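PDB 5LO9: cytochrome C from Marichromatium purpuratum 984, which probably interconverts thiosulfate and tetrathionate as a multiheme cytochrome c, passing the electrons between its bound hemes. Local coordinates for residues Ser301-Ala306 with Ser358-Leu363; Asp478-Gly483 with Ala490-Ser495; Ala395-Glu400 with Pro460-Asp465. All coordinates share one frame; numbering follows the deposited sequence.

Interaction 1: Ser301-Ala306 with Ser358-Leu363; sequences SPMWAA and SYIFWL. With HEC (heme c), chain E; EDO (1,2-ethanediol), chain B.
M303 fits its CB against I360 of helix 351-363, 3.9 Å from I360 CG2, while M303 CG lies beside I360 CG1; the two side chains cross obliquely. I360 CG2 also rests 3.8 Å from M303 O. This closely packed part continues on the far side of M303 over a heme c. CG of M303 stands beside its own backbone N (chi1 -67°) and the chain bends again at chi2 (-69°), so that SD lies between I360 CD1 and the heme methyl CMA, and M303 CE alone goes on over the porphyrin, 3.6 Å from C3A of pyrrole ring A. A306 CB approaches the propionate of the same ring. S301 O accepts a hydrogen bond from H291 ND1, which anchors the axial ligand of this iron.

Towards L363 the fit is looser, resting on M303 CB at 4.1 Å from L363 CD1. W304 adds one close approach, CB 3.6 Å from L363 O, but its ring takes little part: the indole leads away, and its NE1 is bonded to R296 O. Beyond, Y359 and W362 turn ring edges to an ethanediol probably from the crystallisation liquor; Y359 OH is bonded to N294 O, and its very short approach to the ethanediol is doubtful.

Between the segments the contact is mainly van der Waals, aliphatic carbons against each other and against two backbone carbonyls, without a hydrogen bond; one bent methionine couples helix 351-363 to the heme face.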
loop_
_atom_site.group_PDB
_atom_site.type_symbol
_atom_site.label_atom_id
_atom_site.label_comp_id
_atom_site.label_asym_id
_atom_site.label_seq_id
_atom_site.Cartn_x
_atom_site.Cartn_y
_atom_site.Cartn_z
ATOM N N SER A 301 9.356 -15.936 4.635
ATOM C CA SER A 301 8.576 -14.888 3.959
ATOM C C SER A 301 7.899 -13.960 4.950
ATOM O O SER A 301 6.661 -13.924 5.075
ATOM C CB SER A 301 7.511 -15.451 3.034
ATOM O OG SER A 301 8.115 -15.808 1.830
ATOM N N PRO A 302 8.680 -13.190 5.674
ATOM C CA PRO A 302 8.084 -12.212 6.568
ATOM C C PRO A 302 7.325 -11.162 5.758
ATOM O O PRO A 302 7.665 -10.839 4.612
ATOM C CB PRO A 302 9.294 -11.643 7.319
ATOM C CG PRO A 302 10.449 -11.807 6.331
ATOM C CD PRO A 302 10.146 -13.100 5.617
ATOM N N MET A 303 6.266 -10.647 6.367
ATOM C CA MET A 303 5.415 -9.687 5.691
ATOM C C MET A 303 6.063 -8.320 5.636
ATOM O O MET A 303 5.813 -7.546 4.698
ATOM C CB MET A 303 4.075 -9.622 6.405
ATOM C CG MET A 303 3.268 -10.909 6.271
ATOM S SD MET A 303 2.651 -11.227 4.585
ATOM C CE MET A 303 3.878 -12.367 3.950
ATOM N N TRP A 304 6.915 -8.009 6.605
ATOM C CA TRP A 304 7.569 -6.708 6.568
ATOM C C TRP A 304 8.480 -6.581 5.354
ATOM O O TRP A 304 8.634 -5.493 4.811
ATOM C CB TRP A 304 8.357 -6.443 7.838
ATOM C CG TRP A 304 9.130 -7.580 8.392
ATOM C CD1 TRP A 304 8.739 -8.429 9.390
ATOM C CD2 TRP A 304 10.450 -7.963 8.038
ATOM N NE1 TRP A 304 9.729 -9.316 9.663
ATOM C CE2 TRP A 304 10.800 -9.042 8.850
ATOM C CE3 TRP A 304 11.377 -7.491 7.113
ATOM C CZ2 TRP A 304 12.032 -9.661 8.759
ATOM C CZ3 TRP A 304 12.595 -8.122 7.016
ATOM C CH2 TRP A 304 12.910 -9.188 7.832
ATOM N N ALA A 305 9.071 -7.665 4.886
ATOM C CA ALA A 305 9.909 -7.519 3.707
ATOM C C ALA A 305 9.080 -7.394 2.448
ATOM O O ALA A 305 9.602 -6.974 1.412
ATOM C CB ALA A 305 10.850 -8.719 3.559
ATOM N N ALA A 306 7.803 -7.746 2.522
ATOM C CA ALA A 306 6.947 -7.736 1.350
ATOM C C ALA A 306 6.257 -6.392 1.176
ATOM O O ALA A 306 6.101 -5.926 0.047
ATOM C CB ALA A 306 5.908 -8.849 1.457
ATOM N N SER A 358 -3.601 -3.709 6.833
ATOM C CA SER A 358 -3.202 -2.884 7.971
ATOM C C SER A 358 -2.188 -3.607 8.849
ATOM O O SER A 358 -1.202 -3.012 9.312
ATOM C CB SER A 358 -4.421 -2.503 8.801
ATOM O OG SER A 358 -5.255 -1.608 8.084
ATOM N N TYR A 359 -2.424 -4.894 9.097
ATOM C CA TYR A 359 -1.502 -5.670 9.907
ATOM C C TYR A 359 -0.144 -5.727 9.232
ATOM O O TYR A 359 0.891 -5.494 9.872
ATOM C CB TYR A 359 -2.068 -7.074 10.120
ATOM C CG TYR A 359 -1.145 -8.022 10.808
ATOM C CD1 TYR A 359 -0.696 -7.765 12.080
ATOM C CD2 TYR A 359 -0.690 -9.160 10.173
ATOM C CE1 TYR A 359 0.161 -8.614 12.712
ATOM C CE2 TYR A 359 0.178 -10.030 10.809
ATOM C CZ TYR A 359 0.589 -9.750 12.086
ATOM O OH TYR A 359 1.457 -10.600 12.725
ATOM N N ILE A 360 -0.126 -5.985 7.925
ATOM C CA ILE A 360 1.150 -6.107 7.239
ATOM C C ILE A 360 1.880 -4.778 7.230
ATOM O O ILE A 360 3.102 -4.729 7.353
ATOM C CB ILE A 360 0.928 -6.632 5.823
ATOM C CG1 ILE A 360 0.447 -8.087 5.863
ATOM C CG2 ILE A 360 2.182 -6.516 5.046
ATOM C CD1 ILE A 360 -0.234 -8.575 4.554
ATOM N N PHE A 361 1.149 -3.693 7.022
ATOM C CA PHE A 361 1.726 -2.354 7.054
ATOM C C PHE A 361 2.370 -2.104 8.396
ATOM O O PHE A 361 3.508 -1.635 8.480
ATOM C CB PHE A 361 0.605 -1.333 6.782
ATOM C CG PHE A 361 0.958 0.138 7.028
ATOM C CD1 PHE A 361 0.290 0.870 8.001
ATOM C CD2 PHE A 361 1.878 0.798 6.219
ATOM C CE1 PHE A 361 0.578 2.215 8.192
ATOM C CE2 PHE A 361 2.155 2.152 6.406
ATOM C CZ PHE A 361 1.510 2.856 7.398
ATOM N N TRP A 362 1.655 -2.430 9.461
ATOM C CA TRP A 362 2.186 -2.197 10.794
ATOM C C TRP A 362 3.481 -2.977 11.044
ATOM O O TRP A 362 4.461 -2.414 11.547
ATOM C CB TRP A 362 1.127 -2.561 11.815
ATOM C CG TRP A 362 1.636 -2.561 13.185
ATOM C CD1 TRP A 362 2.055 -1.488 13.888
ATOM C CD2 TRP A 362 1.757 -3.688 14.056
ATOM N NE1 TRP A 362 2.432 -1.867 15.145
ATOM C CE2 TRP A 362 2.253 -3.212 15.277
ATOM C CE3 TRP A 362 1.493 -5.044 13.920
ATOM C CZ2 TRP A 362 2.505 -4.036 16.346
ATOM C CZ3 TRP A 362 1.733 -5.859 14.977
ATOM C CH2 TRP A 362 2.245 -5.356 16.182
ATOM N N LEU A 363 3.521 -4.269 10.672
ATOM C CA LEU A 363 4.746 -5.046 10.882
ATOM C C LEU A 363 5.941 -4.409 10.200
ATOM O O LEU A 363 7.082 -4.622 10.631
ATOM C CB LEU A 363 4.603 -6.461 10.360
ATOM C CG LEU A 363 3.642 -7.368 11.091
ATOM C CD1 LEU A 363 3.583 -8.689 10.385
ATOM C CD2 LEU A 363 4.080 -7.520 12.543
HETATM FE FE HEC E . 1.754 -16.482 1.259
HETATM C CHA HEC E . 4.352 -15.090 -0.653
HETATM C CHB HEC E . 0.578 -13.281 2.050
HETATM C CHC HEC E . -1.005 -17.889 2.954
HETATM C CHD HEC E . 3.131 -19.603 0.832
HETATM N NA HEC E . 2.372 -14.552 0.784
HETATM C C1A HEC E . 3.401 -14.218 0.014
HETATM C C2A HEC E . 3.566 -12.756 -0.145
HETATM C C3A HEC E . 2.474 -12.219 0.647
HETATM C C4A HEC E . 1.781 -13.414 1.188
HETATM C CMA HEC E . 2.166 -10.782 0.871
HETATM C CAA HEC E . 4.645 -12.029 -0.907
HETATM C CBA HEC E . 5.961 -12.162 -0.148
HETATM C CGA HEC E . 7.058 -11.324 -0.783
HETATM O O1A HEC E . 8.060 -11.074 -0.075
HETATM O O2A HEC E . 6.950 -10.931 -1.984
HETATM N NB HEC E . 0.098 -15.754 2.303
HETATM C C1B HEC E . -0.184 -14.449 2.505
HETATM C C2B HEC E . -1.425 -14.241 3.257
HETATM C C3B HEC E . -1.892 -15.596 3.514
HETATM C C4B HEC E . -0.878 -16.450 2.867
HETATM C CMB HEC E . -2.032 -12.954 3.688
HETATM C CAB HEC E . -3.135 -15.996 4.241
HETATM C CBB HEC E . -4.327 -15.490 3.429
HETATM N NC HEC E . 1.155 -18.411 1.787
HETATM C C1C HEC E . 0.057 -18.774 2.470
HETATM C C2C HEC E . -0.003 -20.228 2.746
HETATM C C3C HEC E . 1.223 -20.732 2.104
HETATM C C4C HEC E . 1.862 -19.512 1.560
HETATM C CMC HEC E . -1.092 -20.959 3.489
HETATM C CAC HEC E . 1.796 -22.136 2.045
HETATM C CBC HEC E . 0.781 -23.129 1.575
HETATM N ND HEC E . 3.432 -17.197 0.250
HETATM C C1D HEC E . 3.798 -18.468 0.198
HETATM C C2D HEC E . 5.035 -18.676 -0.576
HETATM C C3D HEC E . 5.430 -17.337 -1.047
HETATM C C4D HEC E . 4.335 -16.515 -0.462
HETATM C CMD HEC E . 5.671 -20.002 -0.811
HETATM C CAD HEC E . 6.621 -16.900 -1.881
HETATM C CBD HEC E . 6.754 -17.580 -3.261
HETATM C CGD HEC E . 5.633 -17.360 -4.297
HETATM O O1D HEC E . 4.409 -17.567 -4.037
HETATM O O2D HEC E . 5.978 -17.001 -5.456
HETATM C C1 EDO B . 0.133 -11.248 16.732
HETATM O O1 EDO B . 0.468 -12.619 16.813
HETATM C C2 EDO B . 1.399 -10.454 16.368
HETATM O O2 EDO B . 1.570 -9.890 15.046
#

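Interaction 2: Asp478-Gly483 with Ala490-Ser495; sequences DPRFDG and ARFHAS
D478 reaches across to H493 with OD2, which accepts H493 NE2 at 2.8 Å on its anti lone pair, the side away from OD1; the hydrogen bond is bent (N-H...O 142°), and carboxylate and imidazole planes stand nearly perpendicular, 81° apart. The carboxylate sits between H493 and R480 of its own loop. There OD1 takes the backbone N of R480, 2.8 Å away and above the carboxylate plane, closing an Asx turn, while D478 O takes F481 N in a type I beta turn.

R480 then grips D478 side-on. Its NE donates to D478 OD1 at 3.1 Å and its NH2 to D478 OD2 at 2.9 Å, each on the syn lone pair, so that each carboxylate oxygen has two donors and the guanidinium is held in place. A bend at chi3 (-63°) folds the arginine chain over F492. R480 CD lies 4.0 Å from the centroid of the F492 ring and over its face, a CH-pi contact, with R480 CB alongside over the same face. The guanidinium is tilted against the ring, and R480 NH1 comes within 3.5 Å of F492 CD1. R491 CB covers the opposite face of the phenyl.

Further on, D482 has its backbone N bonded to T488 OG1 and its side chain against R487, both of helix 485-492. H493 has a second carboxylate partner, D498 at ND1; the bonds at NE2 and ND1 should set the rotation of the imidazole, and Y500 stacks on it. The whole is an Asx turn superposed on a beta turn, tied by a His-carboxylate bond to the residue just past the C-terminal end of helix 485-492.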
loop_
_atom_site.group_PDB
_atom_site.type_symbol
_atom_site.label_atom_id
_atom_site.label_comp_id
_atom_site.label_asym_id
_atom_site.label_seq_id
_atom_site.Cartn_x
_atom_site.Cartn_y
_atom_site.Cartn_z
ATOM N N ASP A 478 -5.640 -27.159 -9.834
ATOM C CA ASP A 478 -5.288 -25.786 -10.172
ATOM C C ASP A 478 -6.545 -24.994 -10.515
ATOM O O ASP A 478 -7.379 -25.474 -11.301
ATOM C CB ASP A 478 -4.324 -25.783 -11.344
ATOM C CG ASP A 478 -3.639 -24.464 -11.524
ATOM O OD1 ASP A 478 -4.310 -23.441 -11.299
ATOM O OD2 ASP A 478 -2.440 -24.463 -11.907
ATOM N N PRO A 479 -6.754 -23.814 -9.916
ATOM C CA PRO A 479 -7.909 -22.976 -10.314
ATOM C C PRO A 479 -7.907 -22.559 -11.772
ATOM O O PRO A 479 -8.974 -22.233 -12.290
ATOM C CB PRO A 479 -7.786 -21.760 -9.394
ATOM C CG PRO A 479 -7.081 -22.291 -8.191
ATOM C CD PRO A 479 -6.094 -23.292 -8.710
ATOM N N ARG A 480 -6.750 -22.574 -12.440
ATOM C CA ARG A 480 -6.582 -22.298 -13.860
ATOM C C ARG A 480 -6.809 -23.529 -14.722
ATOM O O ARG A 480 -6.584 -23.482 -15.938
ATOM C CB ARG A 480 -5.169 -21.757 -14.108
ATOM C CG ARG A 480 -4.866 -20.503 -13.283
ATOM C CD ARG A 480 -3.385 -20.184 -13.202
ATOM N NE ARG A 480 -2.601 -21.212 -12.539
ATOM C CZ ARG A 480 -1.287 -21.155 -12.371
ATOM N NH1 ARG A 480 -0.590 -20.110 -12.801
ATOM N NH2 ARG A 480 -0.665 -22.160 -11.781
ATOM N N PHE A 481 -7.186 -24.646 -14.109
ATOM C CA PHE A 481 -7.442 -25.869 -14.859
ATOM C C PHE A 481 -8.378 -25.590 -16.022
ATOM O O PHE A 481 -9.416 -24.942 -15.874
ATOM C CB PHE A 481 -8.034 -26.949 -13.932
ATOM C CG PHE A 481 -8.151 -28.319 -14.559
ATOM C CD1 PHE A 481 -7.020 -28.969 -15.063
ATOM C CD2 PHE A 481 -9.361 -28.989 -14.575
ATOM C CE1 PHE A 481 -7.111 -30.237 -15.629
ATOM C CE2 PHE A 481 -9.439 -30.256 -15.121
ATOM C CZ PHE A 481 -8.310 -30.873 -15.636
ATOM N N ASP A 482 -8.025 -26.149 -17.170
ATOM C CA ASP A 482 -8.764 -25.964 -18.408
ATOM C C ASP A 482 -9.627 -27.172 -18.782
ATOM O O ASP A 482 -10.465 -27.063 -19.677
ATOM C CB ASP A 482 -7.727 -25.695 -19.505
ATOM C CG ASP A 482 -8.045 -26.366 -20.802
ATOM O OD1 ASP A 482 -8.617 -25.660 -21.675
ATOM O OD2 ASP A 482 -7.704 -27.566 -20.954
ATOM N N GLY A 483 -9.592 -28.242 -17.986
ATOM C CA GLY A 483 -10.165 -29.498 -18.344
ATOM C C GLY A 483 -9.143 -30.556 -18.763
ATOM O O GLY A 483 -9.372 -31.751 -18.503
ATOM N N ALA A 490 1.266 -27.467 -19.684
ATOM C CA ALA A 490 2.169 -26.794 -20.611
ATOM C C ALA A 490 2.143 -25.286 -20.446
ATOM O O ALA A 490 3.148 -24.621 -20.705
ATOM C CB ALA A 490 1.807 -27.182 -22.015
ATOM N N ARG A 491 1.006 -24.737 -20.047
ATOM C CA ARG A 491 0.842 -23.300 -19.896
ATOM C C ARG A 491 1.298 -22.771 -18.550
ATOM O O ARG A 491 1.694 -21.609 -18.457
ATOM C CB ARG A 491 -0.631 -22.924 -20.056
ATOM C CG ARG A 491 -1.267 -23.493 -21.310
ATOM C CD ARG A 491 -2.520 -22.754 -21.746
ATOM N NE ARG A 491 -2.467 -21.332 -21.447
ATOM C CZ ARG A 491 -3.540 -20.580 -21.233
ATOM N NH1 ARG A 491 -4.767 -21.108 -21.290
ATOM N NH2 ARG A 491 -3.377 -19.292 -20.970
ATOM N N PHE A 492 1.151 -23.540 -17.484
ATOM C CA PHE A 492 1.379 -22.988 -16.163
ATOM C C PHE A 492 2.377 -23.749 -15.302
ATOM O O PHE A 492 2.676 -23.296 -14.189
ATOM C CB PHE A 492 0.059 -22.924 -15.406
ATOM C CG PHE A 492 -1.009 -22.154 -16.106
ATOM C CD1 PHE A 492 -0.974 -20.790 -16.168
ATOM C CD2 PHE A 492 -2.082 -22.802 -16.661
ATOM C CE1 PHE A 492 -1.964 -20.100 -16.779
ATOM C CE2 PHE A 492 -3.077 -22.088 -17.270
ATOM C CZ PHE A 492 -3.002 -20.743 -17.334
ATOM N N HIS A 493 2.909 -24.878 -15.773
ATOM C CA HIS A 493 3.735 -25.721 -14.924
ATOM C C HIS A 493 4.960 -26.222 -15.653
ATOM O O HIS A 493 5.488 -27.301 -15.338
ATOM C CB HIS A 493 2.928 -26.889 -14.409
ATOM C CG HIS A 493 1.776 -26.498 -13.540
ATOM N ND1 HIS A 493 1.905 -26.248 -12.185
ATOM C CD2 HIS A 493 0.465 -26.336 -13.834
ATOM C CE1 HIS A 493 0.712 -25.967 -11.684
ATOM N NE2 HIS A 493 -0.177 -26.008 -12.665
ATOM N N ALA A 494 5.406 -25.474 -16.654
ATOM C CA ALA A 494 6.498 -25.940 -17.501
ATOM C C ALA A 494 7.836 -25.560 -16.861
ATOM O O ALA A 494 8.529 -24.625 -17.269
ATOM C CB ALA A 494 6.332 -25.397 -18.917
ATOM N N SER A 495 8.187 -26.307 -15.818
ATOM C CA SER A 495 9.446 -26.147 -15.103
ATOM C C SER A 495 9.941 -27.511 -14.631
ATOM O O SER A 495 9.127 -28.403 -14.340
ATOM C CB SER A 495 9.298 -25.219 -13.892
ATOM O OG SER A 495 10.386 -25.400 -12.981
#

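Interaction 3: Ala395-Glu400 with Pro460-Asp465; sequences AALYAE and PQEAWD
Helices 391-401 and 460-470 approach through L397 and E462, whose CA atoms, 7.4 Å apart, are the nearest pair. L397 supplies nearly all of its side of the contact, forking its two methyls over the aliphatic part of E462. One branch, L397 CD1, sits 3.9 Å from E462 CB and equally near E462 O; the other, L397 CD2, lies 3.9 Å from E462 CG. The two side chains cross at about a right angle. E462 CG stands beside its own backbone N (chi1 -71°) and the chain runs on extended, carrying the carboxylate past the leucine to T459 N, which bonds to OE1. D465, one turn later, adds a more distant touch, L397 CD1 to D465 CB at 4.3 Å. Its carboxylate is engaged elsewhere: OD2 forms a salt bridge with R393, from the same helix as L397, and OD1 accepts Q461 NE2 from above the carboxylate plane at 3.2 Å, as well as D390 N. The leucine therefore meets mainly the aliphatic stems of two acids and one backbone carbonyl, and the local adhesion is van der Waals, with R393 as a charged link between the helices, in a salt bridge to D465 and a long, weak pair to E462.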
loop_
_atom_site.group_PDB
_atom_site.type_symbol
_atom_site.label_atom_id
_atom_site.label_comp_id
_atom_site.label_asym_id
_atom_site.label_seq_id
_atom_site.Cartn_x
_atom_site.Cartn_y
_atom_site.Cartn_z
ATOM N N ALA A 395 10.626 -39.991 1.196
ATOM C CA ALA A 395 9.616 -40.607 2.045
ATOM C C ALA A 395 10.227 -41.152 3.333
ATOM O O ALA A 395 9.594 -41.106 4.401
ATOM C CB ALA A 395 8.907 -41.705 1.263
ATOM N N ALA A 396 11.466 -41.640 3.259
ATOM C CA ALA A 396 12.157 -42.064 4.471
ATOM C C ALA A 396 12.333 -40.893 5.416
ATOM O O ALA A 396 11.974 -40.970 6.599
ATOM C CB ALA A 396 13.514 -42.649 4.117
ATOM N N LEU A 397 12.911 -39.798 4.904
ATOM C CA LEU A 397 13.105 -38.604 5.716
ATOM C C LEU A 397 11.793 -38.121 6.340
ATOM O O LEU A 397 11.738 -37.827 7.541
ATOM C CB LEU A 397 13.731 -37.526 4.852
ATOM C CG LEU A 397 15.180 -37.763 4.493
ATOM C CD1 LEU A 397 15.562 -37.041 3.209
ATOM C CD2 LEU A 397 16.065 -37.240 5.643
ATOM N N TYR A 398 10.714 -38.054 5.539
ATOM C CA TYR A 398 9.432 -37.566 6.038
ATOM C C TYR A 398 8.936 -38.433 7.183
ATOM O O TYR A 398 8.475 -37.919 8.214
ATOM C CB TYR A 398 8.408 -37.526 4.899
ATOM C CG TYR A 398 7.051 -37.027 5.339
ATOM C CD1 TYR A 398 6.665 -35.706 5.151
ATOM C CD2 TYR A 398 6.185 -37.864 5.964
ATOM C CE1 TYR A 398 5.453 -35.257 5.601
ATOM C CE2 TYR A 398 4.960 -37.426 6.408
ATOM C CZ TYR A 398 4.606 -36.128 6.244
ATOM O OH TYR A 398 3.390 -35.715 6.717
ATOM N N ALA A 399 9.079 -39.755 7.041
ATOM C CA ALA A 399 8.658 -40.666 8.105
ATOM C C ALA A 399 9.474 -40.452 9.354
ATOM O O ALA A 399 8.938 -40.505 10.469
ATOM C CB ALA A 399 8.824 -42.105 7.660
ATOM N N GLU A 400 10.770 -40.172 9.175
ATOM C CA GLU A 400 11.669 -39.930 10.301
ATOM C C GLU A 400 11.367 -38.602 10.991
ATOM O O GLU A 400 11.210 -38.558 12.214
ATOM C CB GLU A 400 13.137 -39.983 9.833
ATOM C CG GLU A 400 13.881 -41.288 10.188
ATOM C CD GLU A 400 14.253 -41.360 11.703
ATOM O OE1 GLU A 400 14.790 -40.349 12.243
ATOM O OE2 GLU A 400 13.972 -42.409 12.359
ATOM N N PRO A 460 20.583 -29.346 2.428
ATOM C CA PRO A 460 19.877 -28.966 1.200
ATOM C C PRO A 460 19.318 -30.159 0.470
ATOM O O PRO A 460 18.107 -30.208 0.197
ATOM C CB PRO A 460 20.964 -28.264 0.398
ATOM C CG PRO A 460 21.846 -27.694 1.447
ATOM C CD PRO A 460 21.882 -28.689 2.541
ATOM N N GLN A 461 20.157 -31.174 0.239
ATOM C CA GLN A 461 19.710 -32.336 -0.512
ATOM C C GLN A 461 18.561 -33.041 0.209
ATOM O O GLN A 461 17.587 -33.461 -0.424
ATOM C CB GLN A 461 20.882 -33.295 -0.743
ATOM C CG GLN A 461 20.547 -34.474 -1.664
ATOM C CD GLN A 461 20.370 -34.065 -3.128
ATOM O OE1 GLN A 461 21.311 -33.551 -3.753
ATOM N NE2 GLN A 461 19.155 -34.266 -3.675
ATOM N N GLU A 462 18.637 -33.166 1.536
ATOM C CA GLU A 462 17.523 -33.776 2.243
ATOM C C GLU A 462 16.267 -32.930 2.031
ATOM O O GLU A 462 15.183 -33.456 1.751
ATOM C CB GLU A 462 17.849 -33.935 3.740
ATOM C CG GLU A 462 18.897 -35.014 4.075
ATOM C CD GLU A 462 19.517 -34.923 5.485
ATOM O OE1 GLU A 462 19.216 -34.017 6.268
ATOM O OE2 GLU A 462 20.406 -35.725 5.788
ATOM N N ALA A 463 16.404 -31.606 2.112
ATOM C CA ALA A 463 15.253 -30.746 1.887
ATOM C C ALA A 463 14.685 -30.944 0.499
ATOM O O ALA A 463 13.465 -31.049 0.335
ATOM C CB ALA A 463 15.640 -29.282 2.079
ATOM N N TRP A 464 15.553 -31.010 -0.514
ATOM C CA TRP A 464 15.087 -31.288 -1.869
ATOM C C TRP A 464 14.345 -32.619 -1.964
ATOM O O TRP A 464 13.306 -32.716 -2.624
ATOM C CB TRP A 464 16.253 -31.331 -2.841
ATOM C CG TRP A 464 16.830 -30.032 -3.258
ATOM C CD1 TRP A 464 18.007 -29.497 -2.861
ATOM C CD2 TRP A 464 16.258 -29.117 -4.188
ATOM N NE1 TRP A 464 18.216 -28.300 -3.487
ATOM C CE2 TRP A 464 17.149 -28.044 -4.308
ATOM C CE3 TRP A 464 15.065 -29.099 -4.933
ATOM C CZ2 TRP A 464 16.885 -26.955 -5.130
ATOM C CZ3 TRP A 464 14.815 -28.034 -5.739
ATOM C CH2 TRP A 464 15.721 -26.971 -5.839
ATOM N N ASP A 465 14.877 -33.675 -1.354
ATOM C CA ASP A 465 14.207 -34.966 -1.468
ATOM C C ASP A 465 12.853 -34.948 -0.749
ATOM O O ASP A 465 11.862 -35.460 -1.283
ATOM C CB ASP A 465 15.123 -36.086 -0.959
ATOM C CG ASP A 465 16.412 -36.227 -1.817
ATOM O OD1 ASP A 465 16.418 -35.794 -2.995
ATOM O OD2 ASP A 465 17.435 -36.767 -1.322
#

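The three contacts are separate, with centres 27 to 31 Å apart, and none touches another. Interaction 1 lies against the heme bound through C287, C290 and H291, and M303 is about 8 Å from the bound thiosulfate (side chain to ligand). Interaction 2 approaches the same site from another part of the chain, the R480 side chain lying about 9 Å from thiosulfate and packing on Y333 of its pocket. Interaction 3 belongs to the cytochrome c fold around the heme held by C402, C405, H406 and M450, with the L397 side chain about 6 Å from that cofactor. Interactions 2 and 3 come nearest, about 9 Å between nearest atoms, helices 460-470 and 485-492 being consecutive; W464 also meets F497, just beyond 490-495.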